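PDB 1BVO: transcription factor GAMBIF1 from Anopheles gambiae, which binds DNA through its Rel homology specificity domain, the part present here, and probably activates transcription by RNA polymerase II as a Dorsal homologue. Local coordinates for residues I5-F16 with V166-K175. Numbering follows the deposited sequence.
Sequences ITEQPHPKALRF and VVSDIIYDKK. With nucleotides of chain A; nucleotides of chain B.
Pro11 and Ile171 bring the backbones of 5-16 and 166-175 closest, 4.2 Å between CA atoms, where Tyr172 N bonds to Pro11 O (2.8 Å); from there the two segments run side by side toward the DNA. Away from the DNA, the Gln8 amide stacks on the Asp169 carboxylate, their planes 18° apart. Bent at chi2 (-87°), the Gln8 chain presents OE1 to Asp169 N at 2.9 Å in a nearly straight bond, while NE2 donates to a water that bridges to Val167 O. Beyond it Ile5 CD1 meets Val166 CG1 at 3.4 Å. Pro9 CB and CG cross the tip of Ile171, CB lying 3.6 Å from CD1. The Asp173 carboxylate stacks nearly parallel to the Phe16 ring, 11° apart; its CB stands above the ring centre in a CH-pi contact, 3.5 Å from the centroid, and OD1 receives Phe16 N from above the carboxylate plane. Beyond this pair the contact becomes a DNA-binding surface. Arg15 reads guanine DG5 of chain A with its guanidinium edge, NH1 to O6 at 2.8 Å and NH2 to N7 at 3.3 Å, whereas the extended chain of Lys174 spans to the backbone, carrying NZ to phosphate oxygen OP2 of DG4 of chain A. Within the Rel domain, strand 159-172 pairs with strand 142-152 through Val166 and Ser168, strand 2-7 borders strand 42-46, and Ile102 of strand 101-103 packs against both Phe16 and Ile171.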
ATOM      1  N   ILE C   5     -20.568  14.034  28.401  1.00 49.96           N
ATOM      2  CA  ILE C   5     -20.497  12.831  27.591  1.00 44.78           C
ATOM      3  C   ILE C   5     -21.140  11.723  28.390  1.00 47.13           C
ATOM      4  O   ILE C   5     -20.467  10.997  29.118  1.00 55.56           O
ATOM      5  CB  ILE C   5     -19.074  12.481  27.253  1.00 39.57           C
ATOM      6  CG1 ILE C   5     -18.442  13.679  26.558  1.00 35.42           C
ATOM      7  CG2 ILE C   5     -19.031  11.196  26.422  1.00 30.88           C
ATOM      8  CD1 ILE C   5     -17.164  13.372  25.871  1.00 45.18           C
ATOM      9  N   THR C   6     -22.444  11.569  28.209  1.00 46.83           N
ATOM     10  CA  THR C   6     -23.224  10.591  28.947  1.00 46.59           C
ATOM     11  C   THR C   6     -22.932   9.124  28.693  1.00 47.36           C
ATOM     12  O   THR C   6     -23.197   8.281  29.554  1.00 54.97           O
ATOM     13  CB  THR C   6     -24.723  10.895  28.832  1.00 44.79           C
ATOM     14  OG1 THR C   6     -25.132  10.854  27.457  1.00 55.81           O
ATOM     15  CG2 THR C   6     -25.004  12.287  29.396  1.00 42.41           C
ATOM     16  N   GLU C   7     -22.464   8.790  27.502  1.00 45.96           N
ATOM     17  CA  GLU C   7     -22.084   7.412  27.247  1.00 45.42           C
ATOM     18  C   GLU C   7     -20.881   7.530  26.367  1.00 45.22           C
ATOM     19  O   GLU C   7     -20.898   8.183  25.327  1.00 49.36           O
ATOM     20  CB  GLU C   7     -23.190   6.540  26.632  1.00 43.35           C
ATOM     21  CG  GLU C   7     -22.665   5.247  25.978  1.00 48.85           C
ATOM     22  CD  GLU C   7     -23.064   3.959  26.675  1.00 48.30           C
ATOM     23  OE1 GLU C   7     -24.258   3.624  26.723  1.00 58.76           O
ATOM     24  OE2 GLU C   7     -22.167   3.239  27.139  1.00 54.07           O
ATOM     25  N   GLN C   8     -19.790   7.045  26.928  1.00 47.19           N
ATOM     26  CA  GLN C   8     -18.494   7.076  26.312  1.00 44.25           C
ATOM     27  C   GLN C   8     -18.288   5.973  25.323  1.00 44.56           C
ATOM     28  O   GLN C   8     -18.798   4.858  25.477  1.00 41.31           O
ATOM     29  CB  GLN C   8     -17.434   6.962  27.392  1.00 39.95           C
ATOM     30  CG  GLN C   8     -17.319   8.187  28.231  1.00 42.82           C
ATOM     31  CD  GLN C   8     -16.381   9.195  27.636  1.00 46.90           C
ATOM     32  OE1 GLN C   8     -15.795   8.974  26.566  1.00 47.95           O
ATOM     33  NE2 GLN C   8     -16.236  10.328  28.314  1.00 48.26           N
ATOM     34  N   PRO C   9     -17.512   6.264  24.289  1.00 47.36           N
ATOM     35  CA  PRO C   9     -17.243   5.258  23.279  1.00 49.53           C
ATOM     36  C   PRO C   9     -16.472   4.112  23.887  1.00 51.95           C
ATOM     37  O   PRO C   9     -15.631   4.293  24.774  1.00 55.98           O
ATOM     38  CB  PRO C   9     -16.410   6.016  22.247  1.00 45.25           C
ATOM     39  CG  PRO C   9     -15.780   7.133  23.045  1.00 46.65           C
ATOM     40  CD  PRO C   9     -16.908   7.555  23.933  1.00 45.61           C
ATOM     41  N   HIS C  10     -16.866   2.906  23.509  1.00 56.26           N
ATOM     42  CA  HIS C  10     -16.169   1.739  23.977  1.00 56.12           C
ATOM     43  C   HIS C  10     -14.798   1.899  23.345  1.00 58.37           C
ATOM     44  O   HIS C  10     -14.677   2.009  22.121  1.00 63.02           O
ATOM     45  CB  HIS C  10     -16.824   0.465  23.477  1.00 55.47           C
ATOM     46  CG  HIS C  10     -16.188  -0.766  24.026  1.00 54.28           C
ATOM     47  ND1 HIS C  10     -16.787  -1.557  24.990  1.00 60.01           N
ATOM     48  CD2 HIS C  10     -14.970  -1.303  23.812  1.00 54.13           C
ATOM     49  CE1 HIS C  10     -15.962  -2.522  25.342  1.00 58.64           C
ATOM     50  NE2 HIS C  10     -14.845  -2.390  24.639  1.00 59.42           N
ATOM     51  N   PRO C  11     -13.742   1.819  24.163  1.00 57.55           N
ATOM     52  CA  PRO C  11     -12.332   1.956  23.786  1.00 55.60           C
ATOM     53  C   PRO C  11     -11.695   0.858  22.920  1.00 55.14           C
ATOM     54  O   PRO C  11     -10.590   1.053  22.412  1.00 55.53           O
ATOM     55  CB  PRO C  11     -11.651   1.997  25.142  1.00 54.53           C
ATOM     56  CG  PRO C  11     -12.444   0.971  25.893  1.00 51.07           C
ATOM     57  CD  PRO C  11     -13.854   1.418  25.579  1.00 54.77           C
ATOM     58  N   LYS C  12     -12.370  -0.273  22.750  1.00 57.86           N
ATOM     59  CA  LYS C  12     -11.821  -1.410  21.992  1.00 61.21           C
ATOM     60  C   LYS C  12     -12.911  -2.261  21.356  1.00 61.77           C
ATOM     61  O   LYS C  12     -12.937  -3.478  21.562  1.00 61.25           O
ATOM     62  CB  LYS C  12     -11.066  -2.345  22.943  1.00 67.65           C
ATOM     63  CG  LYS C  12      -9.627  -2.007  23.261  1.00 73.34           C
ATOM     64  CD  LYS C  12      -8.701  -2.476  22.163  1.00 76.71           C
ATOM     65  CE  LYS C  12      -7.306  -2.697  22.735  1.00 83.01           C
ATOM     66  NZ  LYS C  12      -6.240  -2.506  21.697  1.00 93.29           N
ATOM     67  N   ALA C  13     -13.810  -1.664  20.593  1.00 60.94           N
ATOM     68  CA  ALA C  13     -14.868  -2.478  20.022  1.00 65.24           C
ATOM     69  C   ALA C  13     -15.157  -2.266  18.557  1.00 67.17           C
ATOM     70  O   ALA C  13     -16.165  -2.752  18.042  1.00 71.02           O
ATOM     71  CB  ALA C  13     -16.126  -2.312  20.821  1.00 63.59           C
ATOM     72  N   LEU C  14     -14.249  -1.605  17.857  1.00 68.20           N
ATOM     73  CA  LEU C  14     -14.480  -1.367  16.444  1.00 60.65           C
ATOM     74  C   LEU C  14     -13.177  -1.282  15.698  1.00 56.83           C
ATOM     75  O   LEU C  14     -12.233  -0.628  16.154  1.00 55.78           O
ATOM     76  CB  LEU C  14     -15.280  -0.070  16.234  1.00 63.05           C
ATOM     77  CG  LEU C  14     -15.582   0.336  14.787  1.00 64.07           C
ATOM     78  CD1 LEU C  14     -16.581  -0.625  14.168  1.00 60.44           C
ATOM     79  CD2 LEU C  14     -16.122   1.755  14.738  1.00 61.01           C
ATOM     80  N   ARG C  15     -13.091  -2.018  14.601  1.00 47.83           N
ATOM     81  CA  ARG C  15     -11.907  -1.956  13.791  1.00 42.53           C
ATOM     82  C   ARG C  15     -12.083  -0.756  12.890  1.00 45.10           C
ATOM     83  O   ARG C  15     -13.180  -0.481  12.390  1.00 46.37           O
ATOM     84  CB  ARG C  15     -11.742  -3.237  12.985  1.00 42.49           C
ATOM     85  CG  ARG C  15     -11.298  -3.020  11.542  1.00 43.64           C
ATOM     86  CD  ARG C  15      -9.934  -3.613  11.303  1.00 39.92           C
ATOM     87  NE  ARG C  15      -9.867  -4.969  11.850  1.00 38.13           N
ATOM     88  CZ  ARG C  15      -9.551  -6.041  11.135  1.00 48.06           C
ATOM     89  NH1 ARG C  15      -9.266  -5.923   9.854  1.00 48.31           N
ATOM     90  NH2 ARG C  15      -9.524  -7.237  11.709  1.00 55.99           N
ATOM     91  N   PHE C  16     -11.003  -0.001  12.756  1.00 48.19           N
ATOM     92  CA  PHE C  16     -10.949   1.184  11.916  1.00 45.95           C
ATOM     93  C   PHE C  16     -10.755   0.623  10.513  1.00 47.34           C
ATOM     94  O   PHE C  16     -10.021  -0.365  10.319  1.00 46.72           O
ATOM     95  CB  PHE C  16      -9.730   2.052  12.283  1.00 45.78           C
ATOM     96  CG  PHE C  16      -9.727   2.581  13.704  1.00 46.75           C
ATOM     97  CD1 PHE C  16     -10.718   2.228  14.618  1.00 51.17           C
ATOM     98  CD2 PHE C  16      -8.705   3.420  14.127  1.00 44.91           C
ATOM     99  CE1 PHE C  16     -10.680   2.711  15.940  1.00 56.99           C
ATOM    100  CE2 PHE C  16      -8.653   3.906  15.433  1.00 45.71           C
ATOM    101  CZ  PHE C  16      -9.643   3.549  16.348  1.00 49.80           C
ATOM    102  N   VAL C 166     -15.210  19.313  24.189  1.00 53.69           N
ATOM    103  CA  VAL C 166     -15.137  18.287  25.203  1.00 54.37           C
ATOM    104  C   VAL C 166     -14.587  17.073  24.477  1.00 56.23           C
ATOM    105  O   VAL C 166     -14.944  16.792  23.323  1.00 52.71           O
ATOM    106  CB  VAL C 166     -16.523  18.068  25.848  1.00 52.37           C
ATOM    107  CG1 VAL C 166     -16.661  16.669  26.377  1.00 50.46           C
ATOM    108  CG2 VAL C 166     -16.689  19.069  26.983  1.00 52.15           C
ATOM    109  N   VAL C 167     -13.650  16.410  25.135  1.00 55.61           N
ATOM    110  CA  VAL C 167     -12.988  15.275  24.544  1.00 52.69           C
ATOM    111  C   VAL C 167     -13.401  13.990  25.265  1.00 54.95           C
ATOM    112  O   VAL C 167     -13.707  14.012  26.457  1.00 46.89           O
ATOM    113  CB  VAL C 167     -11.467  15.552  24.514  1.00 51.87           C
ATOM    114  CG1 VAL C 167     -10.665  14.364  24.975  1.00 56.64           C
ATOM    115  CG2 VAL C 167     -11.063  16.015  23.130  1.00 41.08           C
ATOM    116  N   SER C 168     -13.557  12.931  24.471  1.00 55.40           N
ATOM    117  CA  SER C 168     -13.963  11.611  24.940  1.00 56.83           C
ATOM    118  C   SER C 168     -12.754  10.798  25.349  1.00 60.42           C
ATOM    119  O   SER C 168     -11.614  11.097  24.945  1.00 61.50           O
ATOM    120  CB  SER C 168     -14.629  10.858  23.791  1.00 54.59           C
ATOM    121  OG  SER C 168     -13.656  10.505  22.810  1.00 41.69           O
ATOM    122  N   ASP C 169     -13.006   9.707  26.061  1.00 62.03           N
ATOM    123  CA  ASP C 169     -11.919   8.833  26.456  1.00 61.86           C
ATOM    124  C   ASP C 169     -11.326   8.271  25.183  1.00 60.67           C
ATOM    125  O   ASP C 169     -11.950   8.349  24.114  1.00 65.63           O
ATOM    126  CB  ASP C 169     -12.419   7.715  27.361  1.00 62.54           C
ATOM    127  CG  ASP C 169     -12.985   8.248  28.669  1.00 66.59           C
ATOM    128  OD1 ASP C 169     -12.917   9.479  28.901  1.00 58.38           O
ATOM    129  OD2 ASP C 169     -13.497   7.433  29.466  1.00 75.68           O
ATOM    130  N   ILE C 170     -10.126   7.720  25.273  1.00 54.76           N
ATOM    131  CA  ILE C 170      -9.497   7.200  24.085  1.00 49.59           C
ATOM    132  C   ILE C 170     -10.165   5.978  23.470  1.00 49.51           C
ATOM    133  O   ILE C 170     -10.711   5.112  24.167  1.00 53.67           O
ATOM    134  CB  ILE C 170      -8.019   6.942  24.320  1.00 49.96           C
ATOM    135  CG1 ILE C 170      -7.364   8.250  24.765  1.00 56.57           C
ATOM    136  CG2 ILE C 170      -7.366   6.435  23.036  1.00 42.04           C
ATOM    137  CD1 ILE C 170      -6.040   8.075  25.452  1.00 61.73           C
ATOM    138  N   ILE C 171     -10.164   5.969  22.140  1.00 48.14           N
ATOM    139  CA  ILE C 171     -10.698   4.883  21.323  1.00 45.09           C
ATOM    140  C   ILE C 171      -9.463   4.302  20.624  1.00 49.79           C
ATOM    141  O   ILE C 171      -8.753   5.029  19.905  1.00 43.40           O
ATOM    142  CB  ILE C 171     -11.655   5.397  20.243  1.00 43.36           C
ATOM    143  CG1 ILE C 171     -12.926   5.932  20.879  1.00 33.09           C
ATOM    144  CG2 ILE C 171     -11.973   4.292  19.249  1.00 33.32           C
ATOM    145  CD1 ILE C 171     -13.759   6.722  19.921  1.00 41.06           C
ATOM    146  N   TYR C 172      -9.249   3.001  20.838  1.00 48.67           N
ATOM    147  CA  TYR C 172      -8.119   2.237  20.319  1.00 49.61           C
ATOM    148  C   TYR C 172      -8.479   1.277  19.192  1.00 48.95           C
ATOM    149  O   TYR C 172      -9.320   0.401  19.378  1.00 54.36           O
ATOM    150  CB  TYR C 172      -7.510   1.396  21.454  1.00 52.69           C
ATOM    151  CG  TYR C 172      -6.972   2.169  22.646  1.00 54.56           C
ATOM    152  CD1 TYR C 172      -5.925   3.075  22.488  1.00 55.87           C
ATOM    153  CD2 TYR C 172      -7.519   2.011  23.925  1.00 56.56           C
ATOM    154  CE1 TYR C 172      -5.445   3.809  23.555  1.00 57.84           C
ATOM    155  CE2 TYR C 172      -7.035   2.753  25.013  1.00 58.66           C
ATOM    156  CZ  TYR C 172      -5.999   3.654  24.810  1.00 59.46           C
ATOM    157  OH  TYR C 172      -5.546   4.450  25.834  1.00 60.17           O
ATOM    158  N   ASP C 173      -7.780   1.354  18.063  1.00 53.92           N
ATOM    159  CA  ASP C 173      -8.057   0.440  16.945  1.00 52.63           C
ATOM    160  C   ASP C 173      -7.914  -1.017  17.362  1.00 57.63           C
ATOM    161  O   ASP C 173      -6.832  -1.485  17.754  1.00 59.60           O
ATOM    162  CB  ASP C 173      -7.158   0.709  15.730  1.00 52.00           C
ATOM    163  CG  ASP C 173      -7.565  -0.103  14.503  1.00 47.11           C
ATOM    164  OD1 ASP C 173      -8.466  -0.960  14.597  1.00 53.46           O
ATOM    165  OD2 ASP C 173      -6.996   0.137  13.423  1.00 55.17           O
ATOM    166  N   LYS C 174      -9.039  -1.713  17.285  1.00 62.07           N
ATOM    167  CA  LYS C 174      -9.159  -3.106  17.641  1.00 64.86           C
ATOM    168  C   LYS C 174      -8.588  -4.013  16.549  1.00 66.97           C
ATOM    169  O   LYS C 174      -9.242  -4.245  15.520  1.00 64.75           O
ATOM    170  CB  LYS C 174     -10.636  -3.436  17.884  1.00 64.06           C
ATOM    171  CG  LYS C 174     -10.872  -4.868  18.281  1.00 67.82           C
ATOM    172  CD  LYS C 174     -12.328  -5.210  18.472  1.00 66.10           C
ATOM    173  CE  LYS C 174     -12.447  -6.714  18.617  1.00 64.17           C
ATOM    174  NZ  LYS C 174     -13.825  -7.224  18.544  1.00 66.57           N
ATOM    175  N   LYS C 175      -7.386  -4.544  16.803  1.00 69.18           N
ATOM    176  CA  LYS C 175      -6.679  -5.441  15.879  1.00 74.47           C
ATOM    177  C   LYS C 175      -6.713  -4.947  14.432  1.00 75.88           C
ATOM    178  O   LYS C 175      -6.184  -3.838  14.211  1.00 79.39           O
ATOM    179  CB  LYS C 175      -7.229  -6.876  15.994  1.00 77.29           C
ATOM    180  CG  LYS C 175      -6.427  -7.961  15.253  1.00 77.82           C
ATOM    181  CD  LYS C 175      -6.790  -8.070  13.778  1.00 77.24           C
ATOM    182  CE  LYS C 175      -5.981  -9.159  13.110  1.00 85.23           C
ATOM    183  NZ  LYS C 175      -5.854  -8.945  11.639  1.00 86.28           N
TER
ATOM    184  P    DG A   4     -15.391  -9.371  15.946  0.50 28.24           P
ATOM    185  OP1  DG A   4     -15.340 -10.152  17.241  0.50 28.47           O
ATOM    186  OP2  DG A   4     -15.148  -7.910  16.189  0.50 24.17           O
ATOM    187  O5'  DG A   4     -14.289 -10.143  15.167  0.50 23.53           O
ATOM    188  C5'  DG A   4     -14.499 -11.466  14.765  0.50 24.13           C
ATOM    189  C4'  DG A   4     -13.404 -11.817  13.768  0.50 23.98           C
ATOM    190  O4'  DG A   4     -13.516 -11.049  12.537  0.50 23.19           O
ATOM    191  C3'  DG A   4     -12.048 -11.367  14.275  0.50 27.54           C
ATOM    192  O3'  DG A   4     -11.138 -12.407  13.933  0.50 31.55           O
ATOM    193  C2'  DG A   4     -11.700 -10.122  13.438  0.50 24.95           C
ATOM    194  C1'  DG A   4     -12.271 -10.597  12.099  0.50 18.74           C
ATOM    195  N9   DG A   4     -12.443  -9.595  11.024  0.50 14.91           N
ATOM    196  C8   DG A   4     -12.754  -8.246  11.003  0.50 11.48           C
ATOM    197  N7   DG A   4     -12.830  -7.650   9.834  0.50  6.56           N
ATOM    198  C5   DG A   4     -12.503  -8.747   8.985  0.50 11.36           C
ATOM    199  C6   DG A   4     -12.401  -8.764   7.564  0.50 11.92           C
ATOM    200  O6   DG A   4     -12.577  -7.746   6.832  0.50 11.66           O
ATOM    201  N1   DG A   4     -12.086 -10.010   7.058  0.50  9.35           N
ATOM    202  C2   DG A   4     -11.888 -11.095   7.885  0.50 13.94           C
ATOM    203  N2   DG A   4     -11.621 -12.192   7.133  0.50 19.48           N
ATOM    204  N3   DG A   4     -11.969 -11.107   9.199  0.50 11.50           N
ATOM    205  C4   DG A   4     -12.300  -9.897   9.671  0.50 11.55           C
ATOM    206  P    DG A   5      -9.938 -12.544  15.016  0.50 32.24           P
ATOM    207  OP1  DG A   5     -10.359 -13.278  16.228  0.50 35.09           O
ATOM    208  OP2  DG A   5      -9.431 -11.147  15.184  0.50 35.76           O
ATOM    209  O5'  DG A   5      -8.977 -13.473  14.171  0.50 30.02           O
ATOM    210  C5'  DG A   5      -9.538 -14.618  13.552  0.50 25.84           C
ATOM    211  C4'  DG A   5      -8.928 -14.928  12.240  0.50 26.06           C
ATOM    212  O4'  DG A   5      -9.232 -14.227  11.036  0.50 22.78           O
ATOM    213  C3'  DG A   5      -7.442 -15.225  12.052  0.50 28.23           C
ATOM    214  O3'  DG A   5      -7.245 -16.152  10.950  0.50 32.95           O
ATOM    215  C2'  DG A   5      -7.042 -13.827  11.516  0.50 25.10           C
ATOM    216  C1'  DG A   5      -8.060 -13.738  10.387  0.50 19.19           C
ATOM    217  N9   DG A   5      -8.320 -12.322   9.997  0.50 13.93           N
ATOM    218  C8   DG A   5      -8.660 -11.341  10.927  0.50 10.62           C
ATOM    219  N7   DG A   5      -8.846 -10.153  10.421  0.50  6.84           N
ATOM    220  C5   DG A   5      -8.765 -10.385   9.067  0.50  3.58           C
ATOM    221  C6   DG A   5      -8.990  -9.393   8.065  0.50  3.71           C
ATOM    222  O6   DG A   5      -9.248  -8.216   8.272  0.50  6.41           O
ATOM    223  N1   DG A   5      -8.725  -9.817   6.791  0.50  4.78           N
ATOM    224  C2   DG A   5      -8.471 -11.170   6.588  0.50  6.56           C
ATOM    225  N2   DG A   5      -8.390 -11.267   5.269  0.50  8.90           N
ATOM    226  N3   DG A   5      -8.315 -12.168   7.474  0.50  8.19           N
ATOM    227  C4   DG A   5      -8.476 -11.668   8.813  0.50  6.48           C
TER
ATOM    228  P    DT B   6      -5.727 -16.716  10.396  0.50 68.75           P
ATOM    229  OP1  DT B   6      -5.687 -18.108   9.886  0.50 71.64           O
ATOM    230  OP2  DT B   6      -4.754 -16.276  11.429  0.50 68.11           O
ATOM    231  O5'  DT B   6      -5.642 -15.738   9.155  0.50 64.55           O
ATOM    232  C5'  DT B   6      -6.549 -15.894   8.084  0.50 67.17           C
ATOM    233  C4'  DT B   6      -5.815 -15.674   6.789  0.50 66.06           C
ATOM    234  O4'  DT B   6      -5.950 -14.294   6.389  0.50 68.21           O
ATOM    235  C3'  DT B   6      -4.327 -15.947   6.943  0.50 71.57           C
ATOM    236  O3'  DT B   6      -3.907 -16.866   5.928  0.50 77.43           O
ATOM    237  C2'  DT B   6      -3.694 -14.563   7.020  0.50 68.60           C
ATOM    238  C1'  DT B   6      -4.693 -13.638   6.321  0.50 62.09           C
ATOM    239  N1   DT B   6      -4.877 -12.302   6.932  0.50 52.76           N
ATOM    240  C2   DT B   6      -5.130 -11.202   6.117  0.50 47.87           C
ATOM    241  O2   DT B   6      -5.134 -11.263   4.899  0.50 55.87           O
ATOM    242  N3   DT B   6      -5.362 -10.028   6.796  0.50 33.89           N
ATOM    243  C4   DT B   6      -5.362  -9.842   8.162  0.50 44.41           C
ATOM    244  O4   DT B   6      -5.600  -8.720   8.641  0.50 43.40           O
ATOM    245  C5   DT B   6      -5.050 -11.024   8.938  0.50 40.27           C
ATOM    246  C7   DT B   6      -4.985 -10.931  10.422  0.50 41.52           C
ATOM    247  C6   DT B   6      -4.842 -12.174   8.295  0.50 43.87           C
TER
HETATM  248  O   HOH W   1     -14.307  12.537  28.612  1.00 60.23           O
HETATM  249  O   HOH W   2     -10.358  -6.996  14.403  1.00 52.45           O